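Local coordinates for protein alpha-11 giardin (Giardia intestinalis, PDB 2II2) that binds calcium and, as an annexin, probably phospholipid membranes, and may take part in parasite attachment to the intestinal mucosa and in cytoskeletal remodelling, at residues Y190-N194 with H226-L230; A231-A237 with H267-H273; I259-H264 with C302-W306. All blocks are in the same frame, centred on the assembly; numbering follows the deposited sequence.

Contact 1 of 3, residues Y190-N194 with H226-L230; sequences YKEIN and HYYNL
Within the third annexin repeat, a bundle of five helices, the third helix (187-201) packs against the fifth (216-230). Both segments are alpha-helical. Their local axes approach to 9.8 Å, with N-to-C directions at 121°, a steeply oblique crossing. Tyr-190 CA lies 6.5 Å from Asn-229 CA, and Lys-191 CA lies 6.1 Å from Leu-230 CA; in all, 306 Å² is buried.

Tyr-190 contributes the largest share. Its CA-to-CB bond points toward 226-230, and a t rotamer extends the ring across the gap. Tyrosine suits this place because its ring can fill the space between the helices while its hydroxyl still finds a polar partner: Tyr-190 OH and His-226 ND1 share a hydrogen bond of 2.7 Å that either could donate. The two rings meet rim to rim, with centroids 5.5 Å apart and planes at 67°. His-226, also t, starts sideways and brings its imidazole nearer the other helix. Along the Tyr-190 ring, CD2 touches Asn-229 CB at 3.3 Å. Asn-229 ND2 sits over one face of that ring, but its hydrogen bond goes to the backbone oxygen of Ile-182, tying this part of helix 216-230 to helix 175-184.

Leu-230, in the mt rotamer, provides an apolar branch that fills the gap between the Tyr-190 ring and the Lys-191 backbone. Its CD2 lies 4.0 Å from Tyr-190 CD2 and 4.1 Å from Lys-191 CA. One turn after Tyr-190, Asn-194 (chi1 t) completes the interface, placing OD1 3.2 Å from His-226 CE1 and ND2 3.9 Å from Leu-230 CD1.

Contact 2 of 3, residues A231-A237 with H267-H273; sequences APARAVA and HKFAWVH
His-273 spreads one face of its imidazole (chi1 m, chi2 -77°) over the first turn of helix 232-244. Arg-234 CB makes a CH-pi contact 3.7 Å from the centroid of the His-273 ring and 15° off its normal, and Arg-234 N lies 3.5 Å from His-273 CD2. Ala-231 CB approaches His-273 NE2 at 3.8 Å. A flat ring fits here because it can lie against backbone and small side chains alike.

Ala-231 (phi/psi -167/132) is the N-cap residue of that helix, and Pro-232, whose ring already fixes phi, suits its first turn. His-267 covers the other flank of the contact: its chi1 m rotamer brings CE1 to 3.5 Å from Pro-232 CB, with Pro-232 O over the ring face, and CD2 to 3.7 Å from Val-236 CG2.

In the fourth annexin repeat this is the opening of the first helix meeting the link from the second helix to the short third. That link makes a type I turn from His-267 to Ala-270, closed by Ala-270 N to His-267 O at 2.9 Å, and leads into a short helix, about 270-273, with few regular backbone bonds.

Alanines allow the backbones to come close: Ala-233 CA is 4.7 Å from Ala-270 CA, while Arg-234 CA is 5.3 Å from His-273 CA. Ala-237 CB reaches Ala-270 O at 3.4 Å and His-273 CB at 3.7 Å; Val-236 CG1 meets Ala-270 CB at 3.9 Å. One water accepts from Arg-234 NE and donates to His-273 O, 3.0 Å from each.

Contact 3 of 3, residues I259-H264 with C302-W306; sequences ITGLFH and CLMFW
Trp-306 NE1 donates to Thr-260 OG1 at 2.9 Å (N-H...O angle 145°), and Thr-260 OG1 is also hydrogen-bonded to Ala-256 O one turn back in its own helix. A weaker bond runs from His-264 ND1 to Phe-305 O, 3.0 Å at 128°. These bonds join the second and last helices of the fourth annexin repeat, 249-263 and 298-306. Their local axes run nearly parallel, crossing at 22° and 9.8 Å apart, with Thr-260 CA 6.6 Å from Cys-302 CA and His-264 CA 5.3 Å from Trp-306 CA.

Tryptophan suits this buried seam because its broad face can pack while its N-H is satisfied. His-264 CA stands 3.8 Å from the centroid of the six-membered ring of Trp-306, over its face. The imidazole of His-264 (chi1 p) receives the edge of Phe-305 (chi1 m), centroids 4.8 Å apart and planes at 59°.

Beyond the pair, Phe-305 packs on Val-68 and Met-69 of helix 64-73, and its side chain is about 10 Å from that of Glu-66, a calcium ligand seen in another structure of this protein. Thr-260 serves packing too: its CG2 touches Phe-305 CB at 3.5 Å.

Contacts 2 and 3 belong to the fourth repeat and interleave along the chain, whereas contact 1 lies in the third repeat and is complete before either begins. Contact 3 is wholly buried; contacts 1 and 2 are partly exposed. Their chemistry follows: contact 3 combines aromatic packing with direct hydrogen bonds, contact 1 pairs one tyrosine-histidine hydrogen bond with a leucine and two asparagines, and contact 2 relies on alanines, histidine faces and a bridging water. Contact 2 also lies between the others. Tyr-227 and Tyr-228 of contact 1 pack on Arg-234 and Ala-235, while Trp-306 of contact 3 touches Val-236, His-267 and Ala-270. Contacts 1 and 3 themselves do not touch.

Contact 1 of 3, residues Y190-N194 with H226-L230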
loop_
_atom_site.group_PDB
_atom_site.type_symbol
_atom_site.label_atom_id
_atom_site.label_comp_id
_atom_site.label_asym_id
_atom_site.label_seq_id
_atom_site.Cartn_x
_atom_site.Cartn_y
_atom_site.Cartn_z
ATOM N N TYR A 190 15.922 14.175 -5.211
ATOM C CA TYR A 190 14.949 14.391 -4.166
ATOM C C TYR A 190 15.542 14.362 -2.748
ATOM O O TYR A 190 15.100 15.109 -1.879
ATOM C CB TYR A 190 13.782 13.378 -4.239
ATOM C CG TYR A 190 12.594 13.875 -3.469
ATOM C CD1 TYR A 190 11.792 14.882 -3.995
ATOM C CD2 TYR A 190 12.297 13.389 -2.204
ATOM C CE1 TYR A 190 10.690 15.381 -3.292
ATOM C CE2 TYR A 190 11.196 13.859 -1.482
ATOM C CZ TYR A 190 10.389 14.880 -2.030
ATOM O OH TYR A 190 9.286 15.376 -1.347
ATOM N N LYS A 191 16.531 13.498 -2.522
ATOM C CA LYS A 191 17.190 13.487 -1.219
ATOM C C LYS A 191 17.745 14.895 -0.927
ATOM O O LYS A 191 17.645 15.403 0.210
ATOM C CB LYS A 191 18.333 12.475 -1.230
ATOM C CG LYS A 191 18.970 12.241 0.127
ATOM C CD LYS A 191 20.062 11.195 0.103
ATOM C CE LYS A 191 20.545 10.933 1.529
ATOM N NZ LYS A 191 21.576 9.860 1.525
ATOM N N GLU A 192 18.329 15.521 -1.958
ATOM C CA GLU A 192 18.862 16.865 -1.810
ATOM C C GLU A 192 17.765 17.939 -1.640
ATOM O O GLU A 192 17.907 18.865 -0.827
ATOM C CB GLU A 192 19.749 17.187 -3.001
ATOM C CG GLU A 192 20.939 16.249 -3.083
ATOM C CD GLU A 192 21.576 16.147 -4.468
ATOM O OE1 GLU A 192 21.153 16.870 -5.401
ATOM O OE2 GLU A 192 22.514 15.318 -4.618
ATOM N N ILE A 193 16.662 17.811 -2.393
ATOM C CA ILE A 193 15.543 18.732 -2.287
ATOM C C ILE A 193 14.963 18.681 -0.878
ATOM O O ILE A 193 14.686 19.729 -0.270
ATOM C CB ILE A 193 14.471 18.414 -3.351
ATOM C CG1 ILE A 193 15.014 18.714 -4.758
ATOM C CG2 ILE A 193 13.161 19.140 -3.057
ATOM C CD1 ILE A 193 14.164 18.051 -5.861
ATOM N N ASN A 194 14.801 17.453 -0.372
ATOM C CA ASN A 194 14.281 17.246 0.952
ATOM C C ASN A 194 15.147 17.909 2.021
ATOM O O ASN A 194 14.635 18.616 2.906
ATOM C CB ASN A 194 14.134 15.747 1.199
ATOM C CG ASN A 194 13.583 15.435 2.546
ATOM O OD1 ASN A 194 12.426 15.774 2.849
ATOM N ND2 ASN A 194 14.376 14.761 3.378
ATOM N N HIS A 226 6.154 11.470 -1.461
ATOM C CA HIS A 226 7.351 12.073 -0.861
ATOM C C HIS A 226 8.267 11.006 -0.275
ATOM O O HIS A 226 9.445 10.930 -0.601
ATOM C CB HIS A 226 6.863 13.055 0.223
ATOM C CG HIS A 226 7.884 13.377 1.264
ATOM N ND1 HIS A 226 9.003 14.139 1.007
ATOM C CD2 HIS A 226 7.956 12.996 2.557
ATOM C CE1 HIS A 226 9.717 14.215 2.116
ATOM N NE2 HIS A 226 9.100 13.543 3.069
ATOM N N TYR A 227 7.725 10.180 0.611
ATOM C CA TYR A 227 8.560 9.185 1.273
ATOM C C TYR A 227 9.095 8.137 0.312
ATOM O O TYR A 227 10.185 7.641 0.532
ATOM C CB TYR A 227 7.840 8.560 2.471
ATOM C CG TYR A 227 7.907 9.420 3.715
ATOM C CD1 TYR A 227 6.765 9.791 4.401
ATOM C CD2 TYR A 227 9.139 9.850 4.214
ATOM C CE1 TYR A 227 6.840 10.579 5.572
ATOM C CE2 TYR A 227 9.218 10.628 5.373
ATOM C CZ TYR A 227 8.071 10.988 6.046
ATOM O OH TYR A 227 8.188 11.717 7.202
ATOM N N TYR A 228 8.328 7.788 -0.722
ATOM C CA TYR A 228 8.763 6.798 -1.699
ATOM C C TYR A 228 10.085 7.222 -2.326
ATOM O O TYR A 228 10.964 6.403 -2.554
ATOM C CB TYR A 228 7.685 6.587 -2.779
ATOM C CG TYR A 228 8.090 5.459 -3.706
ATOM C CD1 TYR A 228 7.774 4.134 -3.384
ATOM C CD2 TYR A 228 8.776 5.705 -4.872
ATOM C CE1 TYR A 228 8.167 3.076 -4.204
ATOM C CE2 TYR A 228 9.181 4.647 -5.697
ATOM C CZ TYR A 228 8.870 3.333 -5.361
ATOM O OH TYR A 228 9.270 2.283 -6.160
ATOM N N ASN A 229 10.185 8.523 -2.600
ATOM C CA ASN A 229 11.406 9.069 -3.165
ATOM C C ASN A 229 12.635 8.886 -2.260
ATOM O O ASN A 229 13.751 8.759 -2.736
ATOM C CB ASN A 229 11.273 10.534 -3.484
ATOM C CG ASN A 229 10.384 10.811 -4.675
ATOM O OD1 ASN A 229 10.096 9.914 -5.469
ATOM N ND2 ASN A 229 9.950 12.049 -4.814
ATOM N N LEU A 230 12.407 8.981 -0.959
ATOM C CA LEU A 230 13.480 8.785 0.019
ATOM C C LEU A 230 13.857 7.304 0.173
ATOM O O LEU A 230 15.052 6.957 0.141
ATOM C CB LEU A 230 13.098 9.426 1.347
ATOM C CG LEU A 230 12.916 10.959 1.314
ATOM C CD1 LEU A 230 12.403 11.492 2.661
ATOM C CD2 LEU A 230 14.162 11.716 0.871
#

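Contact 2 of 3, residues A231-A237 with H267-H273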
loop_
_atom_site.group_PDB
_atom_site.type_symbol
_atom_site.label_atom_id
_atom_site.label_comp_id
_atom_site.label_asym_id
_atom_site.label_seq_id
_atom_site.Cartn_x
_atom_site.Cartn_y
_atom_site.Cartn_z
ATOM N N ALA A 231 12.851 6.430 0.276
ATOM C CA ALA A 231 13.055 4.983 0.198
ATOM C C ALA A 231 11.698 4.324 0.018
ATOM O O ALA A 231 10.769 4.648 0.717
ATOM C CB ALA A 231 13.665 4.441 1.481
ATOM N N PRO A 232 11.544 3.399 -0.920
ATOM C CA PRO A 232 10.260 2.720 -1.060
ATOM C C PRO A 232 9.677 2.193 0.240
ATOM O O PRO A 232 8.477 2.339 0.491
ATOM C CB PRO A 232 10.581 1.624 -2.054
ATOM C CG PRO A 232 11.567 2.321 -2.963
ATOM C CD PRO A 232 12.474 3.051 -2.006
ATOM N N ALA A 233 10.505 1.585 1.084
ATOM C CA ALA A 233 9.974 0.991 2.311
ATOM C C ALA A 233 9.567 2.038 3.342
ATOM O O ALA A 233 8.823 1.735 4.258
ATOM C CB ALA A 233 10.994 -0.001 2.895
ATOM N N ARG A 234 10.107 3.248 3.188
ATOM C CA ARG A 234 9.708 4.364 4.027
ATOM C C ARG A 234 8.276 4.803 3.709
ATOM O O ARG A 234 7.528 5.209 4.601
ATOM C CB ARG A 234 10.719 5.518 3.891
ATOM C CG ARG A 234 10.597 6.552 4.978
ATOM C CD ARG A 234 11.801 7.430 4.964
ATOM N NE ARG A 234 11.779 8.379 6.052
ATOM C CZ ARG A 234 12.711 9.298 6.270
ATOM N NH1 ARG A 234 13.762 9.357 5.464
ATOM N NH2 ARG A 234 12.582 10.142 7.291
ATOM N N ALA A 235 7.912 4.778 2.425
ATOM C CA ALA A 235 6.536 5.054 2.039
ATOM C C ALA A 235 5.603 4.017 2.670
ATOM O O ALA A 235 4.532 4.384 3.151
ATOM C CB ALA A 235 6.381 5.026 0.534
ATOM N N VAL A 236 6.027 2.749 2.642
ATOM C CA VAL A 236 5.224 1.699 3.239
ATOM C C VAL A 236 5.098 1.910 4.749
ATOM O O VAL A 236 4.015 1.791 5.313
ATOM C CB VAL A 236 5.811 0.317 2.918
ATOM C CG1 VAL A 236 5.057 -0.799 3.656
ATOM C CG2 VAL A 236 5.783 0.053 1.431
ATOM N N ALA A 237 6.214 2.237 5.408
ATOM C CA ALA A 237 6.174 2.513 6.848
ATOM C C ALA A 237 5.219 3.663 7.160
ATOM O O ALA A 237 4.446 3.575 8.124
ATOM C CB ALA A 237 7.551 2.850 7.356
ATOM N N HIS A 267 8.705 -4.946 0.546
ATOM C CA HIS A 267 9.220 -3.869 1.394
ATOM C C HIS A 267 9.367 -4.349 2.823
ATOM O O HIS A 267 8.947 -3.663 3.776
ATOM C CB HIS A 267 8.376 -2.615 1.256
ATOM C CG HIS A 267 8.307 -2.158 -0.157
ATOM N ND1 HIS A 267 9.431 -1.768 -0.863
ATOM C CD2 HIS A 267 7.286 -2.189 -1.041
ATOM C CE1 HIS A 267 9.086 -1.511 -2.113
ATOM N NE2 HIS A 267 7.790 -1.760 -2.247
ATOM N N LYS A 268 10.001 -5.525 2.946
ATOM C CA LYS A 268 10.198 -6.207 4.215
ATOM C C LYS A 268 10.862 -5.372 5.291
ATOM O O LYS A 268 10.645 -5.639 6.465
ATOM C CB LYS A 268 10.976 -7.516 4.012
ATOM C CG LYS A 268 12.379 -7.306 3.441
ATOM C CD LYS A 268 13.105 -8.609 3.239
ATOM C CE LYS A 268 14.454 -8.420 2.505
ATOM N NZ LYS A 268 15.289 -9.680 2.430
ATOM N N PHE A 269 11.677 -4.377 4.910
ATOM C CA PHE A 269 12.315 -3.512 5.900
ATOM C C PHE A 269 11.540 -2.268 6.265
ATOM O O PHE A 269 12.116 -1.343 6.834
ATOM C CB PHE A 269 13.748 -3.146 5.490
ATOM C CG PHE A 269 14.653 -4.335 5.365
ATOM C CD1 PHE A 269 15.297 -4.609 4.177
ATOM C CD2 PHE A 269 14.853 -5.185 6.452
ATOM C CE1 PHE A 269 16.143 -5.714 4.065
ATOM C CE2 PHE A 269 15.708 -6.283 6.343
ATOM C CZ PHE A 269 16.321 -6.559 5.144
ATOM N N ALA A 270 10.235 -2.255 5.982
ATOM C CA ALA A 270 9.429 -1.135 6.457
ATOM C C ALA A 270 9.636 -0.858 7.949
ATOM O O ALA A 270 9.564 0.279 8.382
ATOM C CB ALA A 270 7.938 -1.362 6.197
ATOM N N TRP A 271 9.864 -1.906 8.744
ATOM C CA TRP A 271 10.050 -1.735 10.204
ATOM C C TRP A 271 11.236 -0.837 10.550
ATOM O O TRP A 271 11.241 -0.190 11.592
ATOM C CB TRP A 271 10.174 -3.094 10.913
ATOM C CG TRP A 271 11.216 -3.999 10.392
ATOM C CD1 TRP A 271 11.031 -5.052 9.547
ATOM C CD2 TRP A 271 12.589 -4.016 10.777
ATOM N NE1 TRP A 271 12.227 -5.698 9.339
ATOM C CE2 TRP A 271 13.204 -5.073 10.073
ATOM C CE3 TRP A 271 13.376 -3.209 11.617
ATOM C CZ2 TRP A 271 14.584 -5.380 10.207
ATOM C CZ3 TRP A 271 14.724 -3.498 11.747
ATOM C CH2 TRP A 271 15.321 -4.564 11.030
ATOM N N VAL A 272 12.240 -0.801 9.684
ATOM C CA VAL A 272 13.403 0.088 9.885
ATOM C C VAL A 272 12.943 1.536 9.932
ATOM O O VAL A 272 13.325 2.302 10.808
ATOM C CB VAL A 272 14.447 -0.088 8.731
ATOM C CG1 VAL A 272 15.588 0.924 8.859
ATOM C CG2 VAL A 272 15.014 -1.517 8.710
ATOM N N HIS A 273 12.153 1.917 8.933
ATOM C CA HIS A 273 11.666 3.274 8.824
ATOM C C HIS A 273 10.556 3.573 9.787
ATOM O O HIS A 273 10.329 4.729 10.122
ATOM C CB HIS A 273 11.181 3.547 7.421
ATOM C CG HIS A 273 12.238 3.356 6.405
ATOM N ND1 HIS A 273 13.228 4.284 6.189
ATOM C CD2 HIS A 273 12.477 2.333 5.555
ATOM C CE1 HIS A 273 14.021 3.848 5.226
ATOM N NE2 HIS A 273 13.583 2.674 4.816
HETATM O O HOH W 1 10.372 7.243 8.482
#

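Contact 3 of 3, residues I259-H264 with C302-W306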
loop_
_atom_site.group_PDB
_atom_site.type_symbol
_atom_site.label_atom_id
_atom_site.label_comp_id
_atom_site.label_asym_id
_atom_site.label_seq_id
_atom_site.Cartn_x
_atom_site.Cartn_y
_atom_site.Cartn_z
ATOM N N ILE A 259 -1.945 -2.932 3.162
ATOM C CA ILE A 259 -0.530 -2.590 3.168
ATOM C C ILE A 259 0.305 -3.839 3.457
ATOM O O ILE A 259 1.323 -4.093 2.789
ATOM C CB ILE A 259 -0.273 -1.472 4.180
ATOM C CG1 ILE A 259 -0.983 -0.196 3.748
ATOM C CG2 ILE A 259 1.224 -1.252 4.357
ATOM C CD1 ILE A 259 -1.235 0.789 4.882
ATOM N N THR A 260 -0.104 -4.614 4.458
ATOM C CA THR A 260 0.603 -5.848 4.772
ATOM C C THR A 260 0.554 -6.841 3.615
ATOM O O THR A 260 1.565 -7.396 3.219
ATOM C CB THR A 260 -0.038 -6.489 6.030
ATOM O OG1 THR A 260 0.091 -5.592 7.140
ATOM C CG2 THR A 260 0.607 -7.786 6.381
ATOM N N GLY A 261 -0.645 -7.085 3.086
ATOM C CA GLY A 261 -0.790 -8.054 2.017
ATOM C C GLY A 261 0.038 -7.713 0.791
ATOM O O GLY A 261 0.654 -8.594 0.174
ATOM N N LEU A 262 0.020 -6.439 0.416
ATOM C CA LEU A 262 0.764 -6.011 -0.765
ATOM C C LEU A 262 2.300 -5.943 -0.603
ATOM O O LEU A 262 3.050 -6.245 -1.539
ATOM C CB LEU A 262 0.284 -4.650 -1.266
ATOM C CG LEU A 262 -1.156 -4.555 -1.777
ATOM C CD1 LEU A 262 -1.499 -3.109 -2.146
ATOM C CD2 LEU A 262 -1.278 -5.441 -3.018
ATOM N N PHE A 263 2.748 -5.502 0.586
ATOM C CA PHE A 263 4.130 -5.048 0.688
ATOM C C PHE A 263 5.000 -5.801 1.681
ATOM O O PHE A 263 6.195 -5.479 1.774
ATOM C CB PHE A 263 4.154 -3.563 1.006
ATOM C CG PHE A 263 3.406 -2.716 0.018
ATOM C CD1 PHE A 263 3.702 -2.769 -1.341
ATOM C CD2 PHE A 263 2.387 -1.856 0.451
ATOM C CE1 PHE A 263 2.996 -1.989 -2.247
ATOM C CE2 PHE A 263 1.695 -1.061 -0.461
ATOM C CZ PHE A 263 1.996 -1.127 -1.801
ATOM N N HIS A 264 4.443 -6.814 2.349
ATOM C CA HIS A 264 5.224 -7.468 3.412
ATOM C C HIS A 264 6.523 -8.104 2.905
ATOM O O HIS A 264 7.499 -8.177 3.649
ATOM C CB HIS A 264 4.389 -8.522 4.166
ATOM C CG HIS A 264 4.072 -9.705 3.325
ATOM N ND1 HIS A 264 4.738 -10.903 3.458
ATOM C CD2 HIS A 264 3.239 -9.842 2.263
ATOM C CE1 HIS A 264 4.292 -11.748 2.544
ATOM N NE2 HIS A 264 3.410 -11.121 1.777
ATOM N N CYS A 302 -0.842 -10.321 10.783
ATOM C CA CYS A 302 -0.016 -9.175 10.437
ATOM C C CYS A 302 1.426 -9.400 10.898
ATOM O O CYS A 302 2.368 -9.214 10.128
ATOM C CB CYS A 302 -0.626 -7.931 11.078
ATOM S SG CYS A 302 0.219 -6.389 10.659
ATOM N N LEU A 303 1.614 -9.795 12.159
ATOM C CA LEU A 303 2.963 -10.097 12.650
ATOM C C LEU A 303 3.664 -11.180 11.814
ATOM O O LEU A 303 4.856 -11.087 11.474
ATOM C CB LEU A 303 2.906 -10.501 14.114
ATOM C CG LEU A 303 2.521 -9.409 15.111
ATOM C CD1 LEU A 303 2.233 -10.073 16.448
ATOM C CD2 LEU A 303 3.580 -8.305 15.277
ATOM N N MET A 304 2.908 -12.229 11.495
ATOM C CA MET A 304 3.451 -13.298 10.672
ATOM C C MET A 304 3.894 -12.775 9.318
ATOM O O MET A 304 5.013 -13.100 8.883
ATOM C CB MET A 304 2.444 -14.456 10.563
ATOM C CG MET A 304 2.880 -15.627 9.700
ATOM S SD MET A 304 2.664 -15.386 7.913
ATOM C CE MET A 304 0.872 -15.193 7.810
ATOM N N PHE A 305 3.049 -12.016 8.633
ATOM C CA PHE A 305 3.427 -11.577 7.303
ATOM C C PHE A 305 4.643 -10.642 7.314
ATOM O O PHE A 305 5.430 -10.641 6.357
ATOM C CB PHE A 305 2.254 -10.922 6.576
ATOM C CG PHE A 305 1.313 -11.881 5.902
ATOM C CD1 PHE A 305 -0.052 -11.890 6.220
ATOM C CD2 PHE A 305 1.762 -12.724 4.891
ATOM C CE1 PHE A 305 -0.924 -12.769 5.581
ATOM C CE2 PHE A 305 0.909 -13.623 4.246
ATOM C CZ PHE A 305 -0.461 -13.632 4.589
ATOM N N TRP A 306 4.817 -9.878 8.380
ATOM C CA TRP A 306 5.941 -8.962 8.475
ATOM C C TRP A 306 7.158 -9.588 9.121
ATOM O O TRP A 306 8.180 -8.922 9.266
ATOM C CB TRP A 306 5.539 -7.709 9.265
ATOM C CG TRP A 306 4.712 -6.771 8.486
ATOM C CD1 TRP A 306 3.379 -6.494 8.648
ATOM C CD2 TRP A 306 5.164 -5.956 7.398
ATOM N NE1 TRP A 306 2.975 -5.568 7.716
ATOM C CE2 TRP A 306 4.052 -5.246 6.919
ATOM C CE3 TRP A 306 6.403 -5.776 6.774
ATOM C CZ2 TRP A 306 4.147 -4.343 5.853
ATOM C CZ3 TRP A 306 6.497 -4.890 5.711
ATOM C CH2 TRP A 306 5.375 -4.202 5.261
#